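Local coordinates for protein acetyl xylan esterase (Metagenome, PDB 6XYC) that hydrolyses esters on xylan as an alpha/beta-hydrolase, acting as an acetyl xylan esterase and, it appears, also as a feruloyl esterase, at residues A41-Y46 and S113-T118; A61-P66 and Q270-M275; A164-F169 and D221-H226. All coordinates share one frame; numbering follows the deposited sequence.

Contact 1 (A41-Y46 and S113-T118); sequences AIIIIY and SFIGIT
Residues Ala41 to Ile45 and Phe114 to Thr118 are parallel neighbours in the central beta-sheet of the alpha/beta-hydrolase fold. Backbone bonds alternate along the pair: Ala41 N to Phe114 O, Gly116 N to Ala41 O, Ile43 N to Gly116 O at 2.8 Å, and Thr118 N to Ile43 O. The last of the series, Ile45 N to Thr118 O, is weak, its N-H...O angle being only 128°.

On the face turned to helix 269-284, Ile42 spans Gly116 with two branches. Its CG1 lies beside the backbone N, and the end, turned at chi2 (-66°), carries CD1 to the rim of the Phe114 ring, near the ring plane and 3.8 Å from Phe114 CE2. The other branch, Ile42 CG2, meets Thr118 CG2 at 3.8 Å. Glycine suits the position between, because a CB on Gly116 would collide with Ile42 CD1. Further along, Ile44 and Thr118 run side by side with their CG2 methyls 3.6 Å apart. The hydroxyl of Thr118, anti to its backbone N (chi1 -177°), is bonded to the carbonyl O of Val166 on the next strand, so threonine offers a methyl to one strand and a polar atom to the other.

The opposite face, under helix 89-103, is aliphatic. Ile43 CD1 touches Ile115 CG2 at 3.8 Å, while Ile43 CB meets Ile117 CG1 at 4.0 Å. Ile117 CD1 then reaches Ile45 CD1, also 4.0 Å away.

Beta-branched side chains suit such extended, doubly covered strands. Strand 114-120 leads into the probable nucleophile elbow at Ser121. Backbone hydrogen bonds set its register and its side chains are buried mostly in hydrocarbon, which is consistent with a rigid lead into the elbow.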
loop_
_atom_site.group_PDB
_atom_site.type_symbol
_atom_site.label_atom_id
_atom_site.label_comp_id
_atom_site.label_asym_id
_atom_site.label_seq_id
_atom_site.Cartn_x
_atom_site.Cartn_y
_atom_site.Cartn_z
ATOM N N ALA A 41 10.194 3.707 9.987
ATOM C CA ALA A 41 9.325 2.570 9.725
ATOM C C ALA A 41 8.791 2.570 8.298
ATOM O O ALA A 41 8.516 3.622 7.708
ATOM C CB ALA A 41 8.143 2.541 10.706
ATOM N N ILE A 42 8.636 1.360 7.755
ATOM C CA ILE A 42 8.002 1.142 6.457
ATOM C C ILE A 42 6.899 0.107 6.645
ATOM O O ILE A 42 7.167 -1.008 7.114
ATOM C CB ILE A 42 8.996 0.656 5.390
ATOM C CG1 ILE A 42 10.183 1.618 5.271
ATOM C CG2 ILE A 42 8.285 0.489 4.045
ATOM C CD1 ILE A 42 9.830 2.987 4.740
ATOM N N ILE A 43 5.672 0.468 6.273
ATOM C CA ILE A 43 4.552 -0.467 6.258
ATOM C C ILE A 43 4.485 -1.115 4.883
ATOM O O ILE A 43 4.545 -0.428 3.854
ATOM C CB ILE A 43 3.237 0.248 6.599
ATOM C CG1 ILE A 43 3.256 0.702 8.063
ATOM C CG2 ILE A 43 2.049 -0.670 6.340
ATOM C CD1 ILE A 43 2.164 1.681 8.421
ATOM N N ILE A 44 4.382 -2.443 4.851
ATOM C CA ILE A 44 4.336 -3.157 3.581
ATOM C C ILE A 44 3.050 -3.965 3.500
ATOM O O ILE A 44 2.536 -4.467 4.507
ATOM C CB ILE A 44 5.568 -4.067 3.378
ATOM C CG1 ILE A 44 5.536 -5.284 4.303
ATOM C CG2 ILE A 44 6.856 -3.281 3.610
ATOM C CD1 ILE A 44 6.660 -6.284 4.025
ATOM N N ILE A 45 2.540 -4.111 2.277
ATOM C CA ILE A 45 1.229 -4.716 2.047
ATOM C C ILE A 45 1.316 -5.665 0.859
ATOM O O ILE A 45 1.706 -5.257 -0.242
ATOM C CB ILE A 45 0.135 -3.662 1.787
ATOM C CG1 ILE A 45 0.189 -2.540 2.827
ATOM C CG2 ILE A 45 -1.248 -4.337 1.768
ATOM C CD1 ILE A 45 -0.735 -1.383 2.485
ATOM N N TYR A 46 0.909 -6.912 1.068
ATOM C CA TYR A 46 0.948 -7.915 0.012
ATOM C C TYR A 46 -0.046 -7.579 -1.096
ATOM O O TYR A 46 -1.002 -6.818 -0.909
ATOM C CB TYR A 46 0.607 -9.298 0.571
ATOM C CG TYR A 46 -0.695 -9.334 1.351
ATOM C CD1 TYR A 46 -0.689 -9.321 2.742
ATOM C CD2 TYR A 46 -1.933 -9.360 0.709
ATOM C CE1 TYR A 46 -1.866 -9.339 3.465
ATOM C CE2 TYR A 46 -3.121 -9.389 1.430
ATOM C CZ TYR A 46 -3.079 -9.369 2.810
ATOM O OH TYR A 46 -4.246 -9.392 3.538
ATOM N N SER A 113 8.793 9.700 13.230
ATOM C CA SER A 113 8.977 10.876 12.383
ATOM C C SER A 113 8.980 10.528 10.901
ATOM O O SER A 113 8.856 11.428 10.068
ATOM C CB SER A 113 10.279 11.590 12.748
ATOM O OG SER A 113 11.413 10.793 12.453
ATOM N N PHE A 114 9.123 9.248 10.558
ATOM C CA PHE A 114 8.994 8.799 9.178
ATOM C C PHE A 114 8.297 7.450 9.154
ATOM O O PHE A 114 8.796 6.479 9.730
ATOM C CB PHE A 114 10.356 8.696 8.488
ATOM C CG PHE A 114 10.261 8.351 7.033
ATOM C CD1 PHE A 114 9.994 9.334 6.093
ATOM C CD2 PHE A 114 10.410 7.041 6.600
ATOM C CE1 PHE A 114 9.898 9.023 4.754
ATOM C CE2 PHE A 114 10.316 6.724 5.258
ATOM C CZ PHE A 114 10.063 7.717 4.333
ATOM N N ILE A 115 7.146 7.394 8.491
ATOM C CA ILE A 115 6.436 6.143 8.238
ATOM C C ILE A 115 6.138 6.120 6.747
ATOM O O ILE A 115 5.213 6.796 6.283
ATOM C CB ILE A 115 5.149 6.013 9.055
ATOM C CG1 ILE A 115 5.457 6.123 10.549
ATOM C CG2 ILE A 115 4.459 4.689 8.759
ATOM C CD1 ILE A 115 4.234 6.004 11.451
ATOM N N GLY A 116 6.920 5.352 5.991
ATOM C CA GLY A 116 6.616 5.108 4.599
ATOM C C GLY A 116 5.703 3.913 4.431
ATOM O O GLY A 116 5.441 3.160 5.370
ATOM N N ILE A 117 5.213 3.739 3.207
ATOM C CA ILE A 117 4.289 2.650 2.913
ATOM C C ILE A 117 4.549 2.160 1.494
ATOM O O ILE A 117 4.837 2.949 0.588
ATOM C CB ILE A 117 2.824 3.091 3.120
ATOM C CG1 ILE A 117 1.903 1.876 3.170
ATOM C CG2 ILE A 117 2.387 4.056 2.032
ATOM C CD1 ILE A 117 0.527 2.157 3.743
ATOM N N THR A 118 4.463 0.843 1.310
ATOM C CA THR A 118 4.715 0.230 0.016
ATOM C C THR A 118 3.940 -1.080 -0.061
ATOM O O THR A 118 3.616 -1.694 0.959
ATOM C CB THR A 118 6.218 -0.026 -0.207
ATOM O OG1 THR A 118 6.439 -0.572 -1.510
ATOM C CG2 THR A 118 6.768 -0.980 0.850
#

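Contact 2 (A61-P66 and Q270-M275); sequences ASIGAP and QYFKDM
Phe272, on helix 269-284, lays its ring against Pro66 and Ile63 of helix 56-69. Following it outward, CB comes first and sits 3.9 Å from Pro66 CB. Phe272 CG and CD2 lie under the Pro66 CG methylene, Phe272 CD2 being 3.8 Å from Pro66 CG. That methylene stands over one face of the ring, displaced toward the rim and 4.0 Å from the centroid, a CH-pi contact between a flat aromatic and the proline ring. Phe272 CE1 turns to Ile63 CG2 at 4.1 Å, the two side chains crossing at about a right angle. Finally Phe272 CZ approaches the carbonyl O of Ser62 to 3.4 Å. Pro66, four residues on from Ser62, has no N-H to give that carbonyl, the helix is kinked here, and the ring tip packs obliquely against the oxygen.

Met275, one turn after Phe272, adds a second apolar point. Its chain is extended as far as SD (chi2 178°), then turned at chi3 (60°), which brings the CE methyl to Ile63 CB at 4.3 Å and Pro66 CG at 4.4 Å. A flexible, slender methionine suits this longer reach between helices whose segment axes come no closer than 10.4 Å.

An alanine in place of Phe272 would probably open a gap between the helices, with Pro66 CG and Ile63 CG2 deprived of the ring they pack on.

No hydrogen bond joins the two segments, whose axes cross at -63°; van der Waals packing, mostly of apolar side chains, carries the contact. Both Ile63 and Met275 also touch Thr118 in the sheet below. The helix that follows the strand 39-45 and the C-terminal helix, lying together on one face of the central sheet, are a feature of the three-layered alpha/beta-hydrolase fold.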
loop_
_atom_site.group_PDB
_atom_site.type_symbol
_atom_site.label_atom_id
_atom_site.label_comp_id
_atom_site.label_asym_id
_atom_site.label_seq_id
_atom_site.Cartn_x
_atom_site.Cartn_y
_atom_site.Cartn_z
ATOM N N ALA A 61 8.539 -11.788 3.178
ATOM C CA ALA A 61 9.507 -12.603 2.455
ATOM C C ALA A 61 9.867 -11.976 1.119
ATOM O O ALA A 61 10.996 -12.141 0.645
ATOM C CB ALA A 61 8.959 -14.009 2.228
ATOM N N SER A 62 8.933 -11.244 0.507
ATOM C CA SER A 62 9.160 -10.721 -0.837
ATOM C C SER A 62 10.033 -9.472 -0.825
ATOM O O SER A 62 10.952 -9.354 -1.640
ATOM C CB SER A 62 7.826 -10.406 -1.510
ATOM O OG SER A 62 7.063 -11.583 -1.696
ATOM N N ILE A 63 9.761 -8.521 0.074
ATOM C CA ILE A 63 10.468 -7.242 0.031
ATOM C C ILE A 63 10.907 -6.765 1.410
ATOM O O ILE A 63 11.309 -5.609 1.575
ATOM C CB ILE A 63 9.598 -6.164 -0.646
ATOM C CG1 ILE A 63 8.463 -5.719 0.290
ATOM C CG2 ILE A 63 9.008 -6.677 -1.954
ATOM C CD1 ILE A 63 7.408 -4.843 -0.352
ATOM N N GLY A 64 10.837 -7.639 2.410
ATOM C CA GLY A 64 11.180 -7.218 3.757
ATOM C C GLY A 64 12.673 -7.090 3.966
ATOM O O GLY A 64 13.145 -6.124 4.573
ATOM N N ALA A 65 13.441 -8.051 3.460
ATOM C CA ALA A 65 14.876 -8.059 3.717
ATOM C C ALA A 65 15.568 -6.790 3.234
ATOM O O ALA A 65 16.307 -6.183 4.025
ATOM C CB ALA A 65 15.514 -9.301 3.085
ATOM N N PRO A 66 15.394 -6.338 1.984
ATOM C CA PRO A 66 16.097 -5.104 1.573
ATOM C C PRO A 66 15.785 -3.917 2.468
ATOM O O PRO A 66 16.687 -3.131 2.787
ATOM C CB PRO A 66 15.619 -4.883 0.130
ATOM C CG PRO A 66 14.373 -5.737 -0.015
ATOM C CD PRO A 66 14.571 -6.905 0.904
ATOM N N GLN A 270 18.480 -4.432 -8.167
ATOM C CA GLN A 270 18.460 -3.096 -8.748
ATOM C C GLN A 270 17.241 -2.305 -8.285
ATOM O O GLN A 270 17.365 -1.166 -7.820
ATOM C CB GLN A 270 18.490 -3.206 -10.271
ATOM C CG GLN A 270 18.027 -1.965 -10.998
ATOM C CD GLN A 270 18.301 -2.046 -12.488
ATOM O OE1 GLN A 270 18.502 -3.131 -13.035
ATOM N NE2 GLN A 270 18.317 -0.894 -13.151
ATOM N N TYR A 271 16.050 -2.889 -8.407
ATOM C CA TYR A 271 14.836 -2.149 -8.088
ATOM C C TYR A 271 14.540 -2.143 -6.600
ATOM O O TYR A 271 13.908 -1.201 -6.111
ATOM C CB TYR A 271 13.695 -2.733 -8.899
ATOM C CG TYR A 271 14.042 -2.684 -10.359
ATOM C CD1 TYR A 271 14.194 -1.468 -11.008
ATOM C CD2 TYR A 271 14.280 -3.843 -11.087
ATOM C CE1 TYR A 271 14.527 -1.410 -12.343
ATOM C CE2 TYR A 271 14.617 -3.793 -12.424
ATOM C CZ TYR A 271 14.738 -2.567 -13.045
ATOM O OH TYR A 271 15.073 -2.507 -14.374
ATOM N N PHE A 272 15.004 -3.151 -5.858
ATOM C CA PHE A 272 15.032 -3.016 -4.405
ATOM C C PHE A 272 15.876 -1.812 -3.998
ATOM O O PHE A 272 15.497 -1.056 -3.097
ATOM C CB PHE A 272 15.586 -4.284 -3.757
ATOM C CG PHE A 272 14.656 -5.466 -3.807
ATOM C CD1 PHE A 272 13.302 -5.323 -4.083
ATOM C CD2 PHE A 272 15.150 -6.734 -3.560
ATOM C CE1 PHE A 272 12.465 -6.433 -4.125
ATOM C CE2 PHE A 272 14.326 -7.842 -3.593
ATOM C CZ PHE A 272 12.980 -7.695 -3.877
ATOM N N LYS A 273 17.032 -1.619 -4.650
ATOM C CA LYS A 273 17.870 -0.463 -4.351
ATOM C C LYS A 273 17.143 0.833 -4.684
ATOM O O LYS A 273 17.238 1.815 -3.936
ATOM C CB LYS A 273 19.191 -0.548 -5.117
ATOM C CG LYS A 273 20.235 0.491 -4.686
ATOM C CD LYS A 273 21.538 0.352 -5.477
ATOM C CE LYS A 273 22.190 1.705 -5.758
ATOM N NZ LYS A 273 22.345 2.548 -4.539
ATOM N N ASP A 274 16.407 0.861 -5.803
ATOM C CA ASP A 274 15.593 2.033 -6.108
ATOM C C ASP A 274 14.637 2.334 -4.963
ATOM O O ASP A 274 14.481 3.495 -4.562
ATOM C CB ASP A 274 14.811 1.824 -7.409
ATOM C CG ASP A 274 15.703 1.794 -8.636
ATOM O OD1 ASP A 274 16.767 2.446 -8.632
ATOM O OD2 ASP A 274 15.320 1.125 -9.618
ATOM N N MET A 275 13.995 1.297 -4.411
ATOM C CA MET A 275 13.028 1.517 -3.339
ATOM C C MET A 275 13.722 1.995 -2.067
ATOM O O MET A 275 13.270 2.941 -1.419
ATOM C CB MET A 275 12.244 0.233 -3.054
ATOM C CG MET A 275 11.471 0.272 -1.738
ATOM S SD MET A 275 10.475 -1.196 -1.388
ATOM C CE MET A 275 11.721 -2.466 -1.362
#

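Contact 3 (A164-F169 and D221-H226); sequences AVVDWF and DILIIH
Trp168 and Ile225 lie side by side on parallel strands of the alpha/beta-hydrolase sheet. The indole has CG beside the backbone N (chi1 -64°), and the isoleucine an extended tip (chi2 172°), a pairing that puts Ile225 CD1 over the face of the six-membered ring, 3.7 Å from its centroid. A long, branched aliphatic suits a broad aromatic here. On the same side of the sheet Val166 CG2 rests on Leu223 CB at 4.0 Å, and helix 269-284 covers them.

The other side is packed by helix 236-248. Ile222 CG1 is anti to the backbone N, which sends CD1 to Val165 CG1 at 3.9 Å and on to Asp167 CB. Asp167 CG is likewise anti to its backbone N, setting OD2 against the Ile224 CG2 methyl, while OD1 forms a weak bond with Gly170 N.

Five backbone hydrogen bonds join the strands, from Val165 N to Asp221 O up to Phe169 N to Ile225 O at 2.7 Å. After Trp168, the end of its strand, Phe169 takes a left-handed backbone conformation (phi 36°), with CG between the backbone N and the carbonyl carbon; its ring meets His262, a member of the probable catalytic triad. The imidazole of His226 is fixed by bonds from ND1 to Ser238 OG and from NE2 to Val233 O. Over the centre of this steadied ring stands Phe169 CB, 3.5 Å from the centroid.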
loop_
_atom_site.group_PDB
_atom_site.type_symbol
_atom_site.label_atom_id
_atom_site.label_comp_id
_atom_site.label_asym_id
_atom_site.label_seq_id
_atom_site.Cartn_x
_atom_site.Cartn_y
_atom_site.Cartn_z
ATOM N N ALA A 164 5.764 8.792 2.556
ATOM C CA ALA A 164 6.290 8.461 1.239
ATOM C C ALA A 164 5.674 7.139 0.815
ATOM O O ALA A 164 5.279 6.327 1.661
ATOM C CB ALA A 164 7.822 8.367 1.249
ATOM N N VAL A 165 5.586 6.931 -0.494
ATOM C CA VAL A 165 4.906 5.768 -1.048
ATOM C C VAL A 165 5.787 5.142 -2.115
ATOM O O VAL A 165 6.378 5.848 -2.937
ATOM C CB VAL A 165 3.535 6.139 -1.648
ATOM C CG1 VAL A 165 2.882 4.910 -2.287
ATOM C CG2 VAL A 165 2.628 6.762 -0.595
ATOM N N VAL A 166 5.873 3.815 -2.109
ATOM C CA VAL A 166 6.436 3.055 -3.225
ATOM C C VAL A 166 5.355 2.108 -3.727
ATOM O O VAL A 166 4.878 1.242 -2.979
ATOM C CB VAL A 166 7.704 2.287 -2.831
ATOM C CG1 VAL A 166 8.158 1.409 -3.991
ATOM C CG2 VAL A 166 8.803 3.258 -2.442
ATOM N N ASP A 167 4.971 2.278 -4.990
ATOM C CA ASP A 167 3.859 1.560 -5.605
ATOM C C ASP A 167 4.441 0.570 -6.606
ATOM O O ASP A 167 4.943 0.966 -7.667
ATOM C CB ASP A 167 2.902 2.551 -6.263
ATOM C CG ASP A 167 2.006 1.921 -7.298
ATOM O OD1 ASP A 167 1.761 0.699 -7.245
ATOM O OD2 ASP A 167 1.527 2.668 -8.180
ATOM N N TRP A 168 4.395 -0.718 -6.259
ATOM C CA TRP A 168 4.843 -1.778 -7.159
ATOM C C TRP A 168 3.643 -2.256 -7.977
ATOM O O TRP A 168 2.767 -2.949 -7.454
ATOM C CB TRP A 168 5.455 -2.953 -6.403
ATOM C CG TRP A 168 6.707 -2.710 -5.614
ATOM C CD1 TRP A 168 6.782 -2.265 -4.330
ATOM C CD2 TRP A 168 8.059 -2.951 -6.036
ATOM N NE1 TRP A 168 8.096 -2.201 -3.927
ATOM C CE2 TRP A 168 8.899 -2.609 -4.957
ATOM C CE3 TRP A 168 8.643 -3.414 -7.224
ATOM C CZ2 TRP A 168 10.290 -2.708 -5.031
ATOM C CZ3 TRP A 168 10.025 -3.507 -7.294
ATOM C CH2 TRP A 168 10.831 -3.165 -6.203
ATOM N N PHE A 169 3.621 -1.902 -9.261
ATOM C CA PHE A 169 2.620 -2.341 -10.245
ATOM C C PHE A 169 1.209 -2.479 -9.660
ATOM O O PHE A 169 0.549 -3.509 -9.800
ATOM C CB PHE A 169 3.050 -3.651 -10.952
ATOM C CG PHE A 169 3.618 -4.735 -10.032
ATOM C CD1 PHE A 169 4.993 -4.885 -9.873
ATOM C CD2 PHE A 169 2.783 -5.639 -9.381
ATOM C CE1 PHE A 169 5.519 -5.875 -9.051
ATOM C CE2 PHE A 169 3.311 -6.628 -8.553
ATOM C CZ PHE A 169 4.679 -6.748 -8.394
ATOM N N ASP A 221 5.683 12.304 -1.732
ATOM C CA ASP A 221 6.341 11.811 -2.936
ATOM C C ASP A 221 6.042 10.331 -3.140
ATOM O O ASP A 221 5.875 9.569 -2.182
ATOM C CB ASP A 221 7.854 12.007 -2.845
ATOM C CG ASP A 221 8.259 13.466 -2.865
ATOM O OD1 ASP A 221 7.373 14.338 -2.798
ATOM O OD2 ASP A 221 9.475 13.731 -2.945
ATOM N N ILE A 222 6.006 9.909 -4.401
ATOM C CA ILE A 222 5.744 8.513 -4.723
ATOM C C ILE A 222 6.794 7.996 -5.694
ATOM O O ILE A 222 7.241 8.722 -6.590
ATOM C CB ILE A 222 4.327 8.322 -5.307
ATOM C CG1 ILE A 222 4.019 6.833 -5.459
ATOM C CG2 ILE A 222 4.191 9.018 -6.660
ATOM C CD1 ILE A 222 2.559 6.527 -5.789
ATOM N N LEU A 223 7.194 6.742 -5.501
ATOM C CA LEU A 223 7.979 5.994 -6.472
ATOM C C LEU A 223 7.099 4.888 -7.035
ATOM O O LEU A 223 6.502 4.114 -6.277
ATOM C CB LEU A 223 9.237 5.404 -5.831
ATOM C CG LEU A 223 10.092 4.488 -6.714
ATOM C CD1 LEU A 223 10.791 5.248 -7.813
ATOM C CD2 LEU A 223 11.107 3.749 -5.845
ATOM N N ILE A 224 7.012 4.823 -8.360
ATOM C CA ILE A 224 6.172 3.857 -9.061
ATOM C C ILE A 224 7.084 2.938 -9.863
ATOM O O ILE A 224 7.940 3.415 -10.618
ATOM C CB ILE A 224 5.158 4.555 -9.986
ATOM C CG1 ILE A 224 4.360 5.616 -9.226
ATOM C CG2 ILE A 224 4.231 3.529 -10.625
ATOM C CD1 ILE A 224 3.726 6.645 -10.132
ATOM N N ILE A 225 6.894 1.630 -9.709
ATOM C CA ILE A 225 7.703 0.629 -10.393
ATOM C C ILE A 225 6.758 -0.354 -11.073
ATOM O O ILE A 225 5.874 -0.921 -10.420
ATOM C CB ILE A 225 8.642 -0.104 -9.418
ATOM C CG1 ILE A 225 9.449 0.899 -8.592
ATOM C CG2 ILE A 225 9.575 -1.026 -10.181
ATOM C CD1 ILE A 225 10.262 0.285 -7.488
ATOM N N HIS A 226 6.948 -0.564 -12.378
ATOM C CA HIS A 226 6.036 -1.406 -13.142
ATOM C C HIS A 226 6.777 -2.056 -14.298
ATOM O O HIS A 226 7.511 -1.382 -15.030
ATOM C CB HIS A 226 4.847 -0.587 -13.657
ATOM C CG HIS A 226 3.599 -1.387 -13.853
ATOM N ND1 HIS A 226 2.388 -1.015 -13.312
ATOM C CD2 HIS A 226 3.370 -2.531 -14.541
ATOM C CE1 HIS A 226 1.467 -1.903 -13.647
ATOM N NE2 HIS A 226 2.037 -2.834 -14.393
#

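Overall arrangement
Contacts 1 and 3 are buried strand pairs in one sheet, joined because strands 114-120 and 164-168 are themselves neighbours: Ile117 N probably bonds Ala164 O. Contact 2 is partly buried and links two helices on one face of that sheet. Its chemistry differs accordingly: the strand pairs combine regular backbone hydrogen bonds with side-chain packing, whereas the helices meet by van der Waals packing, without a hydrogen bond between them. Met275 connects all three, its SD lying 4.1 Å from Thr118 OG1 and 3.6 Å from Trp168 NE1. Contact 1 is mainly aliphatic; contact 3 becomes aromatic and polar toward the ligand pocket, the Phe169 side chain lying about 6 Å from the bound inhibitor, that of Ile45 about 9 Å.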